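Local structure of leucyl-trna synthetase (Plasmodium falciparum, 5FOD) at residues 237-240 with 241-244; 328-331 with 332-336. The protein forms the editing domain of a cytosolic leucyl-tRNA synthetase, probably removing wrongly attached amino acids from tRNA, while the whole enzyme joins leucine to its tRNA. The protein carries 1 engineered substitution. One frame throughout, in Å; residues are numbered along the deposited sequence.

Interaction 1: residues 237-240 with 241-244; sequences LEDI and RKKK
L237 meets R241 one helical turn on, methyl against guanidinium. CD2 of L237 lies over one face of the flat group, displaced toward its rim, and comes within 3.6 Å of R241 NH2. The R241 chain runs fully extended from CG to NE, back along the helix toward its start; with CG beside the backbone N (chi1 -74°) its stem passes L237 O, to which R241 CG comes within 3.3 Å. The guanidinium is held from outside at both NE, by L258 O, and NH2, weakly, by N260 O, so the leucine covers a group already fixed in its rotation. On another flank, K242 bends at chi3 (-62°) and turns its ammonium toward D239: OD1 of D239 and NZ of K242 are 3.8 Å apart, a long salt bridge. OD2 of D239 is bound instead by the backbone N of Y288, which holds the carboxylate against a neighbouring loop. Beneath the side chains run the last regular helix bonds, R241 N to L237 O and K242 N to E238 O, both 2.8 Å. The next, K243 N to D239 O, is longer at 3.1 Å and more bent, as K243 leaves helical geometry. Spaced i to i+4 and i to i+3, these pairs are those of the C-terminal turn of an alpha helix, here helix 231-242 of the editing domain, just before helix 244-250.

Interaction 2: residues 328-331 with 332-336; sequences KQNI and IRNLD
N330 and R333 lie side by side on the exposed flank of the helix, pointing the same way. The amide oxygen OD1 of N330 sits at the edge of the R333 guanidinium, near its plane, facing both terminal nitrogens, while the amide and guanidinium planes stand 73° apart. The contact to NH1 of R333 is a weak hydrogen bond at 2.8 Å from N330 OD1; the one to NH2 is modelled so short that its exact geometry is doubtful. A bend at chi3 (68°) folds the arginine back over the preceding turn to reach the asparagine. The other end of the amide is held as well, since N330 ND2 bonds to the hydroxyl of Y315. On the inner side, CG2 of I331 lies 4.0 Å from CD1 of I332 and 4.1 Å from CB of D336, whose CB points back at the helix. Behind these side chains the main chain finishes its turns: I332 N to K328 O at 3.0 Å, R333 N to Q329 O at 2.9 Å and N334 N to N330 O at 2.8 Å. The chain then reverses at L335, whose phi is positive (58°). D336 N returns to I331 O at 3.0 Å, enclosing the shorter-range but longer bond from L335 N to I332 O at 3.3 Å. Farther out, D336 OD1 takes the amide of N199, K328 NZ makes a salt bridge to E7, and I331 packs on P98 and I200. The paired bonds round a positive-phi residue are a Schellman motif, which ends helix 320-333 and turns the chain into strand 337-341.

In the fold
From the N terminus the chain first builds most of the large mixed sheet, beginning with strand 7-15, before reaching interaction 1 in the helix that follows strand 222-225. Interaction 2 comes later, near the C terminus. The two are in series and neither nest nor cross; each joins the last turn of a helix to the residues that follow it, so neither closes a loop of any length. The centres of interactions 1 and 2 are about 33 Å apart, and the two lie on opposite sides of the centre of the chain. Interaction 1 rests on strand 206-210 and faces helix 275-282, whereas interaction 2 leads into strand 337-341, which pairs antiparallel with strand 7-15 and so brings the two chain ends together.

Interaction 1: residues 237-240 with 241-244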
ATOM      1  N   LEU A 237      -7.180  -0.720  13.570  1.00 23.03           N
ATOM      2  CA  LEU A 237      -6.073  -0.951  14.501  1.00 25.54           C
ATOM      3  C   LEU A 237      -6.577  -1.278  15.918  1.00 25.57           C
ATOM      4  O   LEU A 237      -6.042  -2.160  16.577  1.00 26.64           O
ATOM      5  CB  LEU A 237      -5.102   0.231  14.512  1.00 23.25           C
ATOM      6  CG  LEU A 237      -3.883   0.153  15.381  1.00 22.91           C
ATOM      7  CD1 LEU A 237      -3.099  -1.133  15.061  1.00 23.05           C
ATOM      8  CD2 LEU A 237      -3.010   1.370  15.191  1.00 19.62           C
ATOM      9  N   GLU A 238      -7.591  -0.551  16.361  1.00 27.38           N
ATOM     10  CA  GLU A 238      -8.264  -0.824  17.620  1.00 28.50           C
ATOM     11  C   GLU A 238      -8.843  -2.239  17.674  1.00 30.29           C
ATOM     12  O   GLU A 238      -8.592  -2.929  18.665  1.00 29.55           O
ATOM     13  CB  GLU A 238      -9.344   0.214  17.873  1.00 31.13           C
ATOM     14  CG  GLU A 238      -9.938   0.205  19.268  1.00 35.26           C
ATOM     15  CD  GLU A 238      -8.931   0.501  20.393  1.00 41.32           C
ATOM     16  OE1 GLU A 238      -7.769   0.901  20.139  1.00 42.56           O
ATOM     17  OE2 GLU A 238      -9.345   0.328  21.563  1.00 49.24           O
ATOM     18  N   ASP A 239      -9.551  -2.695  16.632  1.00 27.60           N
ATOM     19  CA  ASP A 239     -10.029  -4.109  16.598  1.00 30.14           C
ATOM     20  C   ASP A 239      -8.864  -5.106  16.659  1.00 30.32           C
ATOM     21  O   ASP A 239      -8.947  -6.124  17.347  1.00 27.04           O
ATOM     22  CB  ASP A 239     -10.920  -4.432  15.381  1.00 33.82           C
ATOM     23  CG  ASP A 239     -12.430  -4.023  15.568  1.00 37.88           C
ATOM     24  OD1 ASP A 239     -12.845  -3.589  16.681  1.00 38.76           O
ATOM     25  OD2 ASP A 239     -13.213  -4.138  14.586  1.00 37.22           O
ATOM     26  N   ILE A 240      -7.748  -4.810  15.983  1.00 29.49           N
ATOM     27  CA  ILE A 240      -6.590  -5.717  16.038  1.00 29.51           C
ATOM     28  C   ILE A 240      -5.926  -5.711  17.438  1.00 30.59           C
ATOM     29  O   ILE A 240      -5.507  -6.767  17.940  1.00 28.95           O
ATOM     30  CB  ILE A 240      -5.557  -5.385  14.937  1.00 27.97           C
ATOM     31  CG1 ILE A 240      -6.152  -5.620  13.562  1.00 26.40           C
ATOM     32  CG2 ILE A 240      -4.287  -6.216  15.124  1.00 30.57           C
ATOM     33  CD1 ILE A 240      -5.286  -5.094  12.439  1.00 25.05           C
ATOM     34  N   ARG A 241      -5.825  -4.532  18.049  1.00 28.93           N
ATOM     35  CA  ARG A 241      -5.329  -4.410  19.430  1.00 31.51           C
ATOM     36  C   ARG A 241      -6.213  -5.145  20.444  1.00 34.22           C
ATOM     37  O   ARG A 241      -5.728  -6.006  21.172  1.00 39.94           O
ATOM     38  CB  ARG A 241      -5.176  -2.942  19.839  1.00 34.61           C
ATOM     39  CG  ARG A 241      -3.974  -2.297  19.188  1.00 33.00           C
ATOM     40  CD  ARG A 241      -3.823  -0.838  19.570  1.00 32.35           C
ATOM     41  NE  ARG A 241      -2.569  -0.368  18.972  1.00 34.73           N
ATOM     42  CZ  ARG A 241      -2.230   0.893  18.717  1.00 33.55           C
ATOM     43  NH1 ARG A 241      -3.045   1.893  19.008  1.00 36.03           N
ATOM     44  NH2 ARG A 241      -1.038   1.154  18.158  1.00 33.62           N
ATOM     45  N   LYS A 242      -7.499  -4.844  20.458  1.00 37.56           N
ATOM     46  CA  LYS A 242      -8.472  -5.535  21.330  1.00 42.89           C
ATOM     47  C   LYS A 242      -8.456  -7.064  21.182  1.00 41.60           C
ATOM     48  O   LYS A 242      -8.647  -7.766  22.174  1.00 44.16           O
ATOM     49  CB  LYS A 242      -9.915  -5.021  21.098  1.00 43.82           C
ATOM     50  CG  LYS A 242     -10.209  -3.669  21.735  1.00 52.74           C
ATOM     51  CD  LYS A 242     -11.701  -3.281  21.700  1.00 58.37           C
ATOM     52  CE  LYS A 242     -12.261  -3.138  20.273  1.00 60.00           C
ATOM     53  NZ  LYS A 242     -13.684  -2.689  20.235  1.00 63.38           N
ATOM     54  N   LYS A 243      -8.244  -7.585  19.973  1.00 41.11           N
ATOM     55  CA  LYS A 243      -8.337  -9.040  19.736  1.00 40.37           C
ATOM     56  C   LYS A 243      -7.015  -9.582  19.310  1.00 38.74           C
ATOM     57  O   LYS A 243      -6.917 -10.345  18.360  1.00 39.06           O
ATOM     58  CB  LYS A 243      -9.394  -9.345  18.696  1.00 42.20           C
ATOM     59  CG  LYS A 243     -10.807  -8.933  19.111  1.00 47.11           C
ATOM     60  CD  LYS A 243     -11.571  -8.254  17.978  1.00 50.08           C
ATOM     61  CE  LYS A 243     -11.937  -9.217  16.867  1.00 56.66           C
ATOM     62  NZ  LYS A 243     -12.068  -8.491  15.569  1.00 62.48           N
ATOM     63  N   LYS A 244      -5.995  -9.195  20.052  1.00 37.78           N
ATOM     64  CA  LYS A 244      -4.604  -9.415  19.652  1.00 40.92           C
ATOM     65  C   LYS A 244      -4.231 -10.890  19.698  1.00 42.35           C
ATOM     66  O   LYS A 244      -3.377 -11.302  18.948  1.00 34.74           O
ATOM     67  CB  LYS A 244      -3.641  -8.618  20.520  1.00 41.74           C
ATOM     68  CG  LYS A 244      -3.551  -9.147  21.943  1.00 48.10           C
ATOM     69  CD  LYS A 244      -2.912  -8.152  22.868  1.00 55.04           C
ATOM     70  CE  LYS A 244      -2.945  -8.718  24.267  1.00 62.18           C
ATOM     71  NZ  LYS A 244      -2.326  -7.757  25.212  1.00 66.90           N
TER

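Interaction 2: residues 328-331 with 332-336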
ATOM      1  N   LYS A 328       0.455  16.433  -2.410  1.00 26.16           N
ATOM      2  CA  LYS A 328       0.445  15.760  -3.706  1.00 29.96           C
ATOM      3  C   LYS A 328       1.618  16.169  -4.530  1.00 30.53           C
ATOM      4  O   LYS A 328       2.377  15.310  -4.996  1.00 30.57           O
ATOM      5  CB  LYS A 328      -0.802  16.070  -4.551  1.00 31.87           C
ATOM      6  CG  LYS A 328      -2.053  15.420  -4.073  1.00 36.03           C
ATOM      7  CD  LYS A 328      -3.113  15.470  -5.158  1.00 40.60           C
ATOM      8  CE  LYS A 328      -4.481  15.295  -4.547  1.00 43.58           C
ATOM      9  NZ  LYS A 328      -5.366  14.653  -5.540  1.00 45.20           N
ATOM     10  N   GLN A 329       1.767  17.485  -4.699  1.00 33.48           N
ATOM     11  CA  GLN A 329       2.806  18.038  -5.544  1.00 35.91           C
ATOM     12  C   GLN A 329       4.170  17.558  -5.092  1.00 32.02           C
ATOM     13  O   GLN A 329       4.936  17.087  -5.916  1.00 37.01           O
ATOM     14  CB  GLN A 329       2.750  19.583  -5.601  1.00 38.65           C
ATOM     15  CG  GLN A 329       1.590  20.189  -6.396  1.00 41.20           C
ATOM     16  CD  GLN A 329       1.507  21.718  -6.238  1.00 48.26           C
ATOM     17  OE1 GLN A 329       2.456  22.381  -5.770  1.00 47.84           O
ATOM     18  NE2 GLN A 329       0.372  22.284  -6.622  1.00 51.46           N
ATOM     19  N   ASN A 330       4.462  17.686  -3.799  1.00 31.17           N
ATOM     20  CA  ASN A 330       5.753  17.286  -3.204  1.00 30.99           C
ATOM     21  C   ASN A 330       6.086  15.808  -3.356  1.00 32.04           C
ATOM     22  O   ASN A 330       7.215  15.429  -3.714  1.00 29.33           O
ATOM     23  CB  ASN A 330       5.771  17.596  -1.698  1.00 33.65           C
ATOM     24  CG  ASN A 330       6.260  19.000  -1.363  1.00 40.99           C
ATOM     25  OD1 ASN A 330       7.270  19.468  -1.884  1.00 46.61           O
ATOM     26  ND2 ASN A 330       5.589  19.640  -0.401  1.00 41.71           N
ATOM     27  N   ILE A 331       5.093  14.966  -3.072  1.00 30.00           N
ATOM     28  CA  ILE A 331       5.240  13.552  -3.185  1.00 28.16           C
ATOM     29  C   ILE A 331       5.579  13.213  -4.612  1.00 26.59           C
ATOM     30  O   ILE A 331       6.425  12.371  -4.864  1.00 26.74           O
ATOM     31  CB  ILE A 331       3.958  12.791  -2.733  1.00 28.53           C
ATOM     32  CG1 ILE A 331       3.787  12.956  -1.238  1.00 25.92           C
ATOM     33  CG2 ILE A 331       4.021  11.301  -3.134  1.00 28.98           C
ATOM     34  CD1 ILE A 331       2.475  12.492  -0.658  1.00 27.84           C
ATOM     35  N   ILE A 332       4.905  13.832  -5.555  1.00 29.61           N
ATOM     36  CA  ILE A 332       5.124  13.474  -6.962  1.00 33.98           C
ATOM     37  C   ILE A 332       6.477  13.973  -7.442  1.00 35.59           C
ATOM     38  O   ILE A 332       7.217  13.253  -8.134  1.00 36.81           O
ATOM     39  CB  ILE A 332       3.952  13.968  -7.842  1.00 36.83           C
ATOM     40  CG1 ILE A 332       2.870  12.888  -7.939  1.00 38.64           C
ATOM     41  CG2 ILE A 332       4.403  14.280  -9.268  1.00 42.29           C
ATOM     42  CD1 ILE A 332       2.353  12.340  -6.640  1.00 38.55           C
ATOM     43  N   ARG A 333       6.828  15.177  -7.016  1.00 34.64           N
ATOM     44  CA  ARG A 333       8.105  15.796  -7.375  1.00 37.38           C
ATOM     45  C   ARG A 333       9.307  15.047  -6.793  1.00 34.19           C
ATOM     46  O   ARG A 333      10.315  14.833  -7.474  1.00 32.01           O
ATOM     47  CB  ARG A 333       8.075  17.260  -6.900  1.00 39.94           C
ATOM     48  CG  ARG A 333       9.090  18.168  -7.556  1.00 45.76           C
ATOM     49  CD  ARG A 333       8.990  19.575  -6.992  1.00 50.58           C
ATOM     50  NE  ARG A 333       9.435  19.573  -5.592  1.00 55.12           N
ATOM     51  CZ  ARG A 333       8.684  19.800  -4.504  1.00 59.38           C
ATOM     52  NH1 ARG A 333       7.379  20.115  -4.582  1.00 58.64           N
ATOM     53  NH2 ARG A 333       9.269  19.731  -3.296  1.00 59.53           N
ATOM     54  N   ASN A 334       9.196  14.639  -5.526  1.00 33.38           N
ATOM     55  CA  ASN A 334      10.233  13.831  -4.836  1.00 30.42           C
ATOM     56  C   ASN A 334      10.303  12.360  -5.223  1.00 29.44           C
ATOM     57  O   ASN A 334      11.057  11.610  -4.628  1.00 30.76           O
ATOM     58  CB  ASN A 334      10.087  13.958  -3.321  1.00 33.72           C
ATOM     59  CG  ASN A 334      10.311  15.397  -2.832  1.00 38.37           C
ATOM     60  OD1 ASN A 334      11.184  16.092  -3.319  1.00 41.57           O
ATOM     61  ND2 ASN A 334       9.499  15.841  -1.898  1.00 41.60           N
ATOM     62  N   LEU A 335       9.516  11.949  -6.199  1.00 30.18           N
ATOM     63  CA  LEU A 335       9.451  10.565  -6.675  1.00 31.38           C
ATOM     64  C   LEU A 335       9.085   9.587  -5.588  1.00 30.26           C
ATOM     65  O   LEU A 335       9.467   8.435  -5.638  1.00 28.40           O
ATOM     66  CB  LEU A 335      10.750  10.169  -7.413  1.00 34.90           C
ATOM     67  CG  LEU A 335      11.140  11.093  -8.590  1.00 35.03           C
ATOM     68  CD1 LEU A 335      12.220  10.438  -9.451  1.00 37.36           C
ATOM     69  CD2 LEU A 335       9.977  11.461  -9.464  1.00 35.78           C
ATOM     70  N   ASP A 336       8.304  10.061  -4.634  1.00 26.97           N
ATOM     71  CA  ASP A 336       7.781   9.225  -3.533  1.00 28.90           C
ATOM     72  C   ASP A 336       6.381   8.639  -3.830  1.00 26.99           C
ATOM     73  O   ASP A 336       5.858   7.850  -3.044  1.00 26.75           O
ATOM     74  CB  ASP A 336       7.762  10.034  -2.238  1.00 31.43           C
ATOM     75  CG  ASP A 336       9.155  10.338  -1.720  1.00 39.74           C
ATOM     76  OD1 ASP A 336       9.966   9.390  -1.585  1.00 51.90           O
ATOM     77  OD2 ASP A 336       9.439  11.515  -1.442  1.00 45.90           O
TER